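Local structure of nitrite oxidoreductase subunit A (Kuenenia stuttgartiensis, 7B04) at residues 531-536 with 1063-1068; 535-540 with 844-849; 880-885 with 1059-1064; 1067-1072 with 1092-1097. The protein belongs to the molybdopterin oxidoreductase family and holds a molybdenum atom, two MD1 groups and an iron/sulfur cluster. All coordinates share one frame; numbering follows the deposited sequence.

Interaction 1: 531-536 with 1063-1068. With MD1 (phosphoric acid 4-(2-amino-4-oxo-3,4,5,6,-tetrahydro-pteridin-6-yl)-2-hydroxy-3,4-dimercapto-but-3-en-yl ester guanylate ester), chain C.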
# COMPACT_ATOMS: atom_id res chain seq x y z
N HIS B 531 4.81 4.62 19.74
CA HIS B 531 5.71 3.48 19.83
C HIS B 531 7.05 3.84 20.47
O HIS B 531 8.06 3.17 20.22
CB HIS B 531 5.92 2.86 18.44
CG HIS B 531 4.77 2.03 17.97
ND1 HIS B 531 4.70 1.51 16.70
CD2 HIS B 531 3.65 1.62 18.61
CE1 HIS B 531 3.58 0.82 16.57
NE2 HIS B 531 2.92 0.87 17.71
N TYR B 532 7.06 4.89 21.29
CA TYR B 532 8.19 5.20 22.15
C TYR B 532 7.76 5.11 23.61
O TYR B 532 6.57 5.24 23.94
CB TYR B 532 8.76 6.60 21.85
CG TYR B 532 9.45 6.69 20.51
CD1 TYR B 532 10.74 6.20 20.33
CD2 TYR B 532 8.81 7.28 19.42
CE1 TYR B 532 11.37 6.29 19.10
CE2 TYR B 532 9.44 7.37 18.20
CZ TYR B 532 10.71 6.88 18.04
OH TYR B 532 11.33 6.97 16.81
N PHE B 533 8.75 4.90 24.49
CA PHE B 533 8.48 4.57 25.89
C PHE B 533 7.60 5.62 26.55
O PHE B 533 6.62 5.30 27.23
CB PHE B 533 9.79 4.40 26.65
CG PHE B 533 9.62 3.91 28.05
CD1 PHE B 533 9.48 2.55 28.31
CD2 PHE B 533 9.61 4.79 29.11
CE1 PHE B 533 9.33 2.09 29.60
CE2 PHE B 533 9.46 4.34 30.41
CZ PHE B 533 9.32 2.99 30.65
N HIS B 534 7.94 6.90 26.36
CA HIS B 534 7.25 7.97 27.06
C HIS B 534 6.10 8.52 26.25
O HIS B 534 5.78 9.72 26.28
CB HIS B 534 8.25 9.07 27.43
CG HIS B 534 9.26 8.64 28.43
ND1 HIS B 534 8.96 8.43 29.76
CD2 HIS B 534 10.58 8.34 28.30
CE1 HIS B 534 10.04 8.04 30.40
NE2 HIS B 534 11.04 7.98 29.54
N ALA B 535 5.47 7.64 25.45
CA ALA B 535 4.26 8.02 24.72
C ALA B 535 3.19 8.57 25.67
O ALA B 535 2.48 9.52 25.33
CB ALA B 535 3.73 6.82 23.93
N THR B 536 3.09 7.98 26.86
CA THR B 536 2.13 8.45 27.87
C THR B 536 2.28 9.94 28.13
O THR B 536 1.28 10.67 28.15
CB THR B 536 2.33 7.67 29.18
OG1 THR B 536 2.25 6.26 28.93
CG2 THR B 536 1.26 8.05 30.20
N TRP B 1063 9.14 -3.32 26.20
CA TRP B 1063 9.41 -2.45 27.34
C TRP B 1063 8.19 -2.46 28.25
O TRP B 1063 7.07 -2.20 27.80
CB TRP B 1063 9.73 -1.03 26.87
CG TRP B 1063 11.06 -0.92 26.19
CD1 TRP B 1063 11.31 -0.96 24.85
CD2 TRP B 1063 12.34 -0.77 26.83
NE1 TRP B 1063 12.66 -0.84 24.61
CE2 TRP B 1063 13.31 -0.71 25.81
CE3 TRP B 1063 12.75 -0.66 28.16
CZ2 TRP B 1063 14.67 -0.56 26.08
CZ3 TRP B 1063 14.10 -0.51 28.43
CH2 TRP B 1063 15.04 -0.46 27.39
N SER B 1064 8.41 -2.78 29.53
CA SER B 1064 7.33 -2.83 30.52
C SER B 1064 7.21 -1.47 31.20
O SER B 1064 8.00 -1.14 32.09
CB SER B 1064 7.59 -3.93 31.53
OG SER B 1064 6.48 -4.10 32.39
N MET B 1065 6.22 -0.68 30.80
CA MET B 1065 6.04 0.66 31.36
C MET B 1065 5.45 0.59 32.76
O MET B 1065 4.38 0.00 32.94
CB MET B 1065 5.13 1.49 30.48
CG MET B 1065 5.80 2.05 29.28
SD MET B 1065 6.15 0.75 28.10
CE MET B 1065 6.38 1.78 26.67
N PRO B 1066 6.10 1.17 33.77
CA PRO B 1066 5.41 1.34 35.06
C PRO B 1066 4.18 2.21 34.97
O PRO B 1066 3.21 2.00 35.72
CB PRO B 1066 6.50 1.97 35.95
CG PRO B 1066 7.79 1.66 35.27
CD PRO B 1066 7.48 1.66 33.80
N MET B 1067 4.17 3.20 34.06
CA MET B 1067 3.04 4.10 33.91
C MET B 1067 1.81 3.42 33.32
O MET B 1067 0.71 3.96 33.43
CB MET B 1067 3.43 5.29 33.04
CG MET B 1067 4.32 6.31 33.73
SD MET B 1067 3.49 7.11 35.11
CE MET B 1067 2.25 8.08 34.26
N HIS B 1068 1.97 2.25 32.70
CA HIS B 1068 0.87 1.56 32.03
C HIS B 1068 0.29 0.43 32.87
O HIS B 1068 -0.57 -0.30 32.38
CB HIS B 1068 1.33 1.01 30.68
CG HIS B 1068 1.81 2.05 29.72
ND1 HIS B 1068 2.39 1.74 28.51
CD2 HIS B 1068 1.79 3.40 29.79
CE1 HIS B 1068 2.71 2.85 27.88
NE2 HIS B 1068 2.36 3.88 28.63
PB MD1 C . 1.12 5.37 12.03
O3B MD1 C . 2.57 4.83 12.58
O1B MD1 C . 1.34 6.37 10.92
O2B MD1 C . 0.36 6.04 13.15
O3A MD1 C . 0.26 4.08 11.46
C10 MD1 C . -0.23 3.11 12.34
C11 MD1 C . -1.59 2.57 11.80
O11 MD1 C . -1.45 2.61 10.20
C12 MD1 C . -1.87 1.40 12.38
S12 MD1 C . -1.44 1.17 14.13
C13 MD1 C . -2.60 0.19 11.74
S13 MD1 C . -2.85 -1.25 12.82
C14 MD1 C . -3.04 0.08 10.37
N15 MD1 C . -1.68 0.06 9.53
C16 MD1 C . -1.88 0.29 8.16
C15 MD1 C . -1.12 -0.44 7.10
O14 MD1 C . -0.32 -1.26 7.40
N17 MD1 C . -1.39 -0.13 5.67
C17 MD1 C . -2.43 0.94 5.29
N16 MD1 C . -2.68 1.24 3.89
N18 MD1 C . -3.20 1.69 6.35
C20 MD1 C . -2.96 1.40 7.74
N8 MD1 C . -3.64 2.07 8.78
C7 MD1 C . -4.10 1.04 9.92
PA MD1 C . 4.02 5.17 11.89
O1A MD1 C . 5.03 4.17 12.39
O2A MD1 C . 3.88 5.04 10.39
O5' MD1 C . 4.55 6.69 12.26
C5' MD1 C . 4.09 7.77 11.50
C4' MD1 C . 5.22 8.85 11.33
O4' MD1 C . 5.82 9.30 12.70
C1' MD1 C . 7.34 9.32 12.42
N9 MD1 C . 8.14 9.22 13.67
C4 MD1 C . 8.14 10.23 14.54
N3 MD1 C . 7.45 11.55 14.52
C2 MD1 C . 7.64 12.48 15.64
N2 MD1 C . 6.97 13.77 15.62
N1 MD1 C . 8.49 12.12 16.75
C6 MD1 C . 9.14 10.84 16.75
O6 MD1 C . 9.84 10.54 17.66
C5 MD1 C . 8.94 9.88 15.58
N7 MD1 C . 9.42 8.66 15.33
C8 MD1 C . 8.93 8.24 14.15
C2' MD1 C . 7.49 8.29 11.69
O2' MD1 C . 8.75 8.33 10.97
C3' MD1 C . 6.20 8.38 10.65
O3' MD1 C . 6.51 9.29 9.56
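Phe533 lays its ring against the bent side chain of Met1065, and this overlap is the heart of the contact. CG of Met1065 sits over one face of the ring, 3.9 Å from the ring centroid and 26° off the normal, displaced toward the rim, so a CH-pi contact forms. The sulfur takes part too: SD of Met1065 is 4.5 Å from the same centroid and approaches obliquely, a Met-aromatic contact. The Phe533 ring branches off at CG, anti to the backbone N (chi1 -173°), and its CD1, CE1 and CZ are the atoms that reach the 1063-1068 loop, where other carbons frame it. CB of Trp1063 meets CD1 of Phe533 at the ring edge, 3.9 Å away, while CD of Pro1066 approaches its CZ. A large, flat, apolar ring suits a place walled by methionine, proline and tryptophan carbons.

The polar link lies at the start of the helix. NE2 of His1068 donates to OG1 of Thr536, which lies near the imidazole plane; the modelled separation of these two atoms, 2.4 Å, is too short to be trusted at this resolution. Tyr532 turns the other way, and its OH donates to N7 of MD1, 2.9 Å away. Within the type I turn Tyr532-Ala535, neighbouring residues therefore serve MD1 and the 1063-1068 loop, with His534 as N-cap.

Thr886 of helix 882-887 touches Phe533, Trp1063 and Pro1066, while helix 835-840 packs on Pro1066 and Met1067, and Phe282 of helix 280-283 reaches Thr536 and Met1067.

Interaction 2: 535-540 with 844-849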
# COMPACT_ATOMS: atom_id res chain seq x y z
N ALA B 535 5.47 7.64 25.45
CA ALA B 535 4.26 8.02 24.72
C ALA B 535 3.19 8.57 25.67
O ALA B 535 2.48 9.52 25.33
CB ALA B 535 3.73 6.82 23.93
N THR B 536 3.09 7.98 26.86
CA THR B 536 2.13 8.45 27.87
C THR B 536 2.28 9.94 28.13
O THR B 536 1.28 10.67 28.15
CB THR B 536 2.33 7.67 29.18
OG1 THR B 536 2.25 6.26 28.93
CG2 THR B 536 1.26 8.05 30.20
N LEU B 537 3.51 10.39 28.32
CA LEU B 537 3.77 11.81 28.50
C LEU B 537 3.47 12.59 27.23
O LEU B 537 2.90 13.69 27.29
CB LEU B 537 5.23 12.02 28.90
CG LEU B 537 5.64 11.68 30.32
CD1 LEU B 537 7.15 11.50 30.33
CD2 LEU B 537 5.21 12.79 31.26
N MET B 538 3.84 12.03 26.09
CA MET B 538 3.63 12.70 24.81
C MET B 538 2.14 12.93 24.54
O MET B 538 1.74 14.03 24.13
CB MET B 538 4.24 11.86 23.68
CG MET B 538 5.63 12.28 23.29
SD MET B 538 6.43 10.93 22.38
CE MET B 538 7.54 11.81 21.29
N ASN B 539 1.31 11.92 24.79
CA ASN B 539 -0.12 12.09 24.54
C ASN B 539 -0.72 13.12 25.48
O ASN B 539 -1.55 13.94 25.08
CB ASN B 539 -0.84 10.75 24.66
CG ASN B 539 -0.28 9.71 23.72
OD1 ASN B 539 0.24 8.70 24.15
ND2 ASN B 539 -0.37 9.98 22.42
N ARG B 540 -0.31 13.09 26.75
CA ARG B 540 -0.69 14.16 27.67
C ARG B 540 -0.19 15.50 27.16
O ARG B 540 -0.89 16.52 27.27
CB ARG B 540 -0.14 13.87 29.06
CG ARG B 540 -0.77 12.66 29.73
CD ARG B 540 0.00 12.27 30.98
NE ARG B 540 -0.05 13.32 31.99
CZ ARG B 540 0.72 13.36 33.07
NH1 ARG B 540 1.61 12.40 33.28
NH2 ARG B 540 0.59 14.35 33.94
N PHE B 844 3.64 15.91 36.75
CA PHE B 844 3.58 16.96 35.74
C PHE B 844 3.83 16.37 34.35
O PHE B 844 4.45 15.31 34.20
CB PHE B 844 4.60 18.05 36.01
CG PHE B 844 4.23 18.97 37.14
CD1 PHE B 844 3.37 20.03 36.92
CD2 PHE B 844 4.75 18.78 38.40
CE1 PHE B 844 3.03 20.89 37.95
CE2 PHE B 844 4.41 19.63 39.44
CZ PHE B 844 3.55 20.69 39.21
N ILE B 845 3.34 17.07 33.33
CA ILE B 845 3.66 16.72 31.95
C ILE B 845 5.08 17.20 31.70
O ILE B 845 5.33 18.38 31.46
CB ILE B 845 2.66 17.32 30.96
CG1 ILE B 845 1.27 16.75 31.20
CG2 ILE B 845 3.11 17.05 29.53
CD1 ILE B 845 0.17 17.46 30.45
N VAL B 846 6.04 16.27 31.78
CA VAL B 846 7.45 16.58 31.68
C VAL B 846 8.04 15.82 30.50
O VAL B 846 7.51 14.77 30.09
CB VAL B 846 8.19 16.23 33.00
CG1 VAL B 846 8.23 14.72 33.21
CG2 VAL B 846 9.59 16.83 33.02
N HIS B 847 9.12 16.34 29.94
CA HIS B 847 9.87 15.64 28.91
C HIS B 847 10.86 14.68 29.55
O HIS B 847 11.58 15.06 30.49
CB HIS B 847 10.60 16.61 27.99
CG HIS B 847 11.48 15.94 26.98
ND1 HIS B 847 12.79 15.60 27.24
CD2 HIS B 847 11.22 15.51 25.72
CE1 HIS B 847 13.31 15.01 26.18
NE2 HIS B 847 12.38 14.95 25.25
N ARG B 848 10.90 13.45 29.05
CA ARG B 848 11.83 12.45 29.54
C ARG B 848 12.47 11.75 28.35
O ARG B 848 11.81 11.49 27.34
CB ARG B 848 11.13 11.42 30.43
CG ARG B 848 10.57 11.99 31.72
CD ARG B 848 9.99 10.90 32.60
NE ARG B 848 11.02 10.00 33.11
CZ ARG B 848 10.79 8.95 33.88
NH1 ARG B 848 11.79 8.19 34.29
NH2 ARG B 848 9.54 8.64 34.23
N GLU B 849 13.76 11.44 28.49
CA GLU B 849 14.48 10.72 27.45
C GLU B 849 14.12 9.24 27.52
O GLU B 849 13.68 8.73 28.55
CB GLU B 849 15.99 10.90 27.60
CG GLU B 849 16.48 12.32 27.42
CD GLU B 849 16.32 12.83 26.00
OE1 GLU B 849 16.36 12.01 25.06
OE2 GLU B 849 16.15 14.06 25.82
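Leu537 and Arg540, one turn apart on helix 535-541, rest on residues 844-848, which run into and include the short, weakly bonded strand 847-848 at one edge of a three-stranded mixed sheet; the contact is a helix-on-loop packing inside this molybdopterin oxidoreductase-family protein. The close part belongs to Leu537. Its two methyls, CD1 and CD2, both lie 3.3 Å from the carbonyl O of Val846, while CD1 also touches the aliphatic stem of Arg848, 3.7 Å from its CD, the two side chains crossing at about a right angle. A branched leucine suits this position because both methyls can lie against the Val846 carbonyl while CD1 also reaches the arginine stem; CG1 of Val846 is a more distant 4.1 Å from CD2.

The other half is looser and relies on the arginine. Ile845 CG1 lies obliquely to the Arg540 guanidinium, 3.7 Å from NH2, and its CD1 is 3.5 Å from the backbone O of Arg540. No hydrogen bond joins the two segments here. Arg848 offers its carbon stem, and its NH2 forms a salt bridge with the Glu842 carboxylate. Arg540 lays its guanidinium on Ile845 while NH1 bonds to Glu842 O and NH2 to Asn843 O, just outside the contact. The bend at chi3 (64°) sets NE of Arg540, which ends 3.8 Å from CG1 of Ile845.

Interaction 3: 880-885 with 1059-1064; sequences EYWEDR and ITRDWS
The backbones come nearest at Trp882 and Trp1063, whose CA atoms are 8.2 Å apart, too far for backbone hydrogen bonds, so side chains bridge the gap. Residues 882-885 form the opening turn of a helix with Tyr881 as N-cap, whereas 1059-1064 has no regular structure and runs largely extended past it.

Arg1061 fills the space between. Its chain is stretched from CG to NE and brings the guanidinium over one face of the Trp882 indole, with CZ 3.4 Å from the centroid of the five-membered ring and 3° off its normal. This is a cation-pi contact, although the two planes are tilted 32° to one another; the exact place of NH2 is doubtful. Tyr881 CE1 covers the opposite face of the indole.

Trp1063 enters by the rim of its six-membered ring. CZ3 is 3.9 Å from CB of Trp882, and CH2 lies over a face of the Arg885 guanidinium, 3.9 Å from NH1, with the planes 83° apart. Its own face lies beside CD of Arg1061, while NE1 is hydrogen-bonded to Glu1100 O. Thr1060, next to Arg1061 in sequence, touches a bound MD1.

A flat cation suits the indole because its broad face meets pi electrons while its N-H groups remain directed outward in the plane: NH1 of Arg1061 makes a salt bridge with Asp983. That carboxylate, together with the indole, would be expected to stabilise the positive charge of this buried arginine.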
# COMPACT_ATOMS: atom_id res chain seq x y z
N GLU B 880 22.96 -0.59 32.89
CA GLU B 880 22.76 -0.95 31.49
C GLU B 880 21.68 -2.00 31.30
O GLU B 880 21.22 -2.18 30.16
CB GLU B 880 24.08 -1.46 30.88
CG GLU B 880 25.20 -0.43 30.93
CD GLU B 880 26.47 -0.91 30.25
OE1 GLU B 880 26.48 -2.06 29.74
OE2 GLU B 880 27.45 -0.14 30.22
N TYR B 881 21.27 -2.69 32.36
CA TYR B 881 20.20 -3.66 32.26
C TYR B 881 18.88 -2.94 31.98
O TYR B 881 18.58 -1.91 32.59
CB TYR B 881 20.10 -4.48 33.55
CG TYR B 881 19.18 -5.67 33.47
CD1 TYR B 881 19.42 -6.72 32.60
CD2 TYR B 881 18.06 -5.76 34.30
CE1 TYR B 881 18.58 -7.81 32.54
CE2 TYR B 881 17.22 -6.85 34.25
CZ TYR B 881 17.48 -7.87 33.36
OH TYR B 881 16.63 -8.96 33.31
N TRP B 882 18.10 -3.49 31.05
CA TRP B 882 16.93 -2.78 30.56
C TRP B 882 15.90 -2.56 31.66
O TRP B 882 15.26 -1.51 31.72
CB TRP B 882 16.32 -3.54 29.38
CG TRP B 882 16.29 -5.01 29.62
CD1 TRP B 882 15.36 -5.70 30.34
CD2 TRP B 882 17.23 -5.98 29.15
NE1 TRP B 882 15.66 -7.04 30.34
CE2 TRP B 882 16.81 -7.24 29.62
CE3 TRP B 882 18.40 -5.91 28.38
CZ2 TRP B 882 17.50 -8.42 29.34
CZ3 TRP B 882 19.09 -7.08 28.11
CH2 TRP B 882 18.64 -8.31 28.59
N GLU B 883 15.72 -3.55 32.54
CA GLU B 883 14.75 -3.40 33.62
C GLU B 883 15.19 -2.35 34.62
O GLU B 883 14.35 -1.69 35.25
CB GLU B 883 14.52 -4.74 34.32
CG GLU B 883 14.09 -5.86 33.40
CD GLU B 883 12.65 -5.75 32.99
OE1 GLU B 883 11.77 -5.82 33.87
OE2 GLU B 883 12.39 -5.59 31.78
N ASP B 884 16.51 -2.17 34.79
CA ASP B 884 17.00 -1.09 35.64
C ASP B 884 16.72 0.26 35.01
O ASP B 884 16.26 1.19 35.69
CB ASP B 884 18.50 -1.26 35.90
CG ASP B 884 18.81 -2.48 36.76
OD1 ASP B 884 17.96 -2.86 37.59
OD2 ASP B 884 19.91 -3.04 36.60
N ARG B 885 16.98 0.39 33.71
CA ARG B 885 16.74 1.65 33.01
C ARG B 885 15.26 1.98 32.97
O ARG B 885 14.89 3.16 32.87
CB ARG B 885 17.30 1.58 31.59
CG ARG B 885 18.81 1.48 31.49
CD ARG B 885 19.24 1.30 30.04
NE ARG B 885 19.14 -0.09 29.60
CZ ARG B 885 18.95 -0.47 28.33
NH1 ARG B 885 18.84 0.45 27.38
NH2 ARG B 885 18.87 -1.75 28.02
N ILE B 1059 15.75 -6.33 15.72
CA ILE B 1059 16.33 -5.19 16.43
C ILE B 1059 15.26 -4.49 17.26
O ILE B 1059 15.30 -3.26 17.43
CB ILE B 1059 16.99 -4.22 15.43
CG1 ILE B 1059 16.06 -3.94 14.25
CG2 ILE B 1059 18.31 -4.80 14.94
CD1 ILE B 1059 15.19 -2.72 14.40
N THR B 1060 14.33 -5.25 17.82
CA THR B 1060 13.20 -4.70 18.54
C THR B 1060 13.01 -5.44 19.85
O THR B 1060 13.45 -6.58 20.01
CB THR B 1060 11.92 -4.78 17.69
OG1 THR B 1060 10.88 -4.03 18.31
CG2 THR B 1060 11.49 -6.22 17.57
N ARG B 1061 12.36 -4.77 20.80
CA ARG B 1061 12.26 -5.29 22.16
C ARG B 1061 10.99 -4.80 22.83
O ARG B 1061 10.41 -3.77 22.45
CB ARG B 1061 13.47 -4.87 22.99
CG ARG B 1061 13.32 -5.03 24.47
CD ARG B 1061 14.45 -4.62 25.35
NE ARG B 1061 14.09 -5.18 26.64
CZ ARG B 1061 14.35 -6.44 26.97
NH1 ARG B 1061 15.03 -7.22 26.13
NH2 ARG B 1061 13.95 -6.91 28.13
N ASP B 1062 10.58 -5.53 23.86
CA ASP B 1062 9.44 -5.17 24.68
C ASP B 1062 9.91 -4.35 25.88
O ASP B 1062 10.93 -4.66 26.50
CB ASP B 1062 8.72 -6.43 25.16
CG ASP B 1062 7.49 -6.11 25.95
OD1 ASP B 1062 6.57 -5.50 25.37
OD2 ASP B 1062 7.44 -6.45 27.15
N TRP B 1063 9.14 -3.32 26.20
CA TRP B 1063 9.41 -2.45 27.34
C TRP B 1063 8.19 -2.46 28.25
O TRP B 1063 7.07 -2.20 27.80
CB TRP B 1063 9.73 -1.03 26.87
CG TRP B 1063 11.06 -0.92 26.19
CD1 TRP B 1063 11.31 -0.96 24.85
CD2 TRP B 1063 12.34 -0.77 26.83
NE1 TRP B 1063 12.66 -0.84 24.61
CE2 TRP B 1063 13.31 -0.71 25.81
CE3 TRP B 1063 12.75 -0.66 28.16
CZ2 TRP B 1063 14.67 -0.56 26.08
CZ3 TRP B 1063 14.10 -0.51 28.43
CH2 TRP B 1063 15.04 -0.46 27.39
N SER B 1064 8.41 -2.78 29.53
CA SER B 1064 7.33 -2.83 30.52
C SER B 1064 7.21 -1.47 31.20
O SER B 1064 8.00 -1.14 32.09
CB SER B 1064 7.59 -3.93 31.53
OG SER B 1064 6.48 -4.10 32.39

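Interaction 4: 1067-1072 with 1092-1097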
# COMPACT_ATOMS: atom_id res chain seq x y z
N MET B 1067 4.17 3.20 34.06
CA MET B 1067 3.04 4.10 33.91
C MET B 1067 1.81 3.42 33.32
O MET B 1067 0.71 3.96 33.43
CB MET B 1067 3.43 5.29 33.04
CG MET B 1067 4.32 6.31 33.73
SD MET B 1067 3.49 7.11 35.11
CE MET B 1067 2.25 8.08 34.26
N HIS B 1068 1.97 2.25 32.70
CA HIS B 1068 0.87 1.56 32.03
C HIS B 1068 0.29 0.43 32.87
O HIS B 1068 -0.57 -0.30 32.38
CB HIS B 1068 1.33 1.01 30.68
CG HIS B 1068 1.81 2.05 29.72
ND1 HIS B 1068 2.39 1.74 28.51
CD2 HIS B 1068 1.79 3.40 29.79
CE1 HIS B 1068 2.71 2.85 27.88
NE2 HIS B 1068 2.36 3.88 28.63
N GLN B 1069 0.74 0.28 34.11
CA GLN B 1069 0.38 -0.85 34.96
C GLN B 1069 -0.15 -0.38 36.31
O GLN B 1069 0.13 -0.98 37.35
CB GLN B 1069 1.56 -1.81 35.11
CG GLN B 1069 2.28 -2.06 33.79
CD GLN B 1069 3.28 -3.19 33.86
OE1 GLN B 1069 3.17 -4.08 34.68
NE2 GLN B 1069 4.27 -3.14 32.98
N LEU B 1070 -0.94 0.69 36.30
CA LEU B 1070 -1.44 1.28 37.53
C LEU B 1070 -2.68 0.54 38.03
O LEU B 1070 -3.45 -0.03 37.26
CB LEU B 1070 -1.81 2.75 37.31
CG LEU B 1070 -0.75 3.72 36.80
CD1 LEU B 1070 -1.25 5.15 36.94
CD2 LEU B 1070 0.55 3.54 37.56
N ASP B 1071 -2.86 0.57 39.35
CA ASP B 1071 -4.03 0.01 40.00
C ASP B 1071 -5.04 1.07 40.42
O ASP B 1071 -6.16 0.72 40.81
CB ASP B 1071 -3.63 -0.81 41.23
CG ASP B 1071 -2.98 -2.13 40.87
OD1 ASP B 1071 -3.31 -2.69 39.80
OD2 ASP B 1071 -2.15 -2.62 41.66
N SER B 1072 -4.67 2.35 40.36
CA SER B 1072 -5.49 3.44 40.90
C SER B 1072 -5.83 4.50 39.85
O SER B 1072 -5.92 5.68 40.16
CB SER B 1072 -4.78 4.09 42.09
OG SER B 1072 -3.55 4.68 41.69
N HIS B 1092 -5.81 1.15 29.33
CA HIS B 1092 -4.84 1.24 30.42
C HIS B 1092 -4.21 -0.11 30.75
O HIS B 1092 -4.43 -0.70 31.82
CB HIS B 1092 -5.46 1.82 31.67
CG HIS B 1092 -4.44 2.14 32.72
ND1 HIS B 1092 -3.31 2.87 32.44
CD2 HIS B 1092 -4.32 1.73 34.01
CE1 HIS B 1092 -2.56 2.96 33.52
NE2 HIS B 1092 -3.15 2.27 34.49
N CYS B 1093 -3.43 -0.61 29.81
CA CYS B 1093 -2.48 -1.68 30.06
C CYS B 1093 -1.26 -1.39 29.20
O CYS B 1093 -1.13 -0.31 28.61
CB CYS B 1093 -3.12 -3.06 29.86
SG CYS B 1093 -3.82 -3.41 28.26
N ILE B 1094 -0.32 -2.34 29.18
CA ILE B 1094 0.97 -2.12 28.52
C ILE B 1094 0.77 -1.81 27.05
O ILE B 1094 0.08 -2.54 26.33
CB ILE B 1094 1.90 -3.34 28.67
CG1 ILE B 1094 2.47 -3.46 30.07
CG2 ILE B 1094 3.07 -3.20 27.73
CD1 ILE B 1094 3.65 -4.47 30.16
N ASN B 1095 1.39 -0.72 26.60
CA ASN B 1095 1.34 -0.28 25.21
C ASN B 1095 2.72 -0.48 24.61
O ASN B 1095 3.65 0.28 24.90
CB ASN B 1095 0.92 1.18 25.13
CG ASN B 1095 0.05 1.47 23.93
OD1 ASN B 1095 -1.09 1.01 23.85
ND2 ASN B 1095 0.60 2.20 22.97
N THR B 1096 2.87 -1.53 23.81
CA THR B 1096 4.19 -1.94 23.35
C THR B 1096 4.82 -0.88 22.46
O THR B 1096 4.14 -0.15 21.72
CB THR B 1096 4.11 -3.25 22.60
OG1 THR B 1096 3.47 -3.02 21.33
CG2 THR B 1096 3.35 -4.28 23.42
N VAL B 1097 6.15 -0.80 22.53
CA VAL B 1097 6.91 0.22 21.81
C VAL B 1097 8.02 -0.43 20.99
O VAL B 1097 9.06 -0.81 21.56
CB VAL B 1097 7.47 1.25 22.79
CG1 VAL B 1097 6.37 2.15 23.22
CG2 VAL B 1097 8.12 0.55 24.02
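His1068 meets Asn1095 through its imidazole, and the approach can be followed outward. CB lies 3.5 Å from the carbonyl O of Cys1093 and 3.8 Å from CA of Ile1094. CG passes the same carbonyl at a looser distance. ND1 accepts the backbone N-H of Asn1095 (3.3 Å, 154° at the hydrogen), the donor standing 31° out of the ring plane. CE1 touches CB of Asn1095, and NE2 at the tip turns away to Thr536. Histidine suits the place because one nitrogen can accept while the other donates.

His1092 answers from the other loop. Its CG lies anti to the backbone N (chi1 -171°); the ring beyond it reaches Leu1070, whose N-H is accepted by NE2, 3.3 Å from Leu1070 N. The carbonyl O of His1068 lies over one face, toward the rim. That carbonyl also takes a CA-H...O contact from Cys1093 CA. Beside them, CD1 of Ile1094 packs against the amide end of Gln1069, whose OE1 is held by Thr637.

Two irregular loops are therefore joined through side-chain-to-backbone bonds near the bound MD1 and molybdenum atom, the Asn1095 side chain being about 8 Å from the one and about 9 Å from the other.

All four contacts lie in the interior, but interaction 3 reaches nearest the surface, since Trp882 is partly exposed. Interactions 1 and 2 share helix 535-541, whose first turns face the 1063-1068 loop on one flank and the 844-849 segment on another. Interactions 3, 1 and 4 follow one continuous run, 1059-1072, which meets in succession helix 882-887, the start of helix 535-541 and the 1092-1097 loop. Their chemistry shifts along it, from a cation over an indole, through sulfur and aromatic carbon, to histidine nitrogens bonded to backbone N-H groups. Interaction 2 instead depends on apolar carbons, an arginine stem and a guanidinium laid on isoleucine. His1068 links interactions 1 and 4 through its two ring nitrogens.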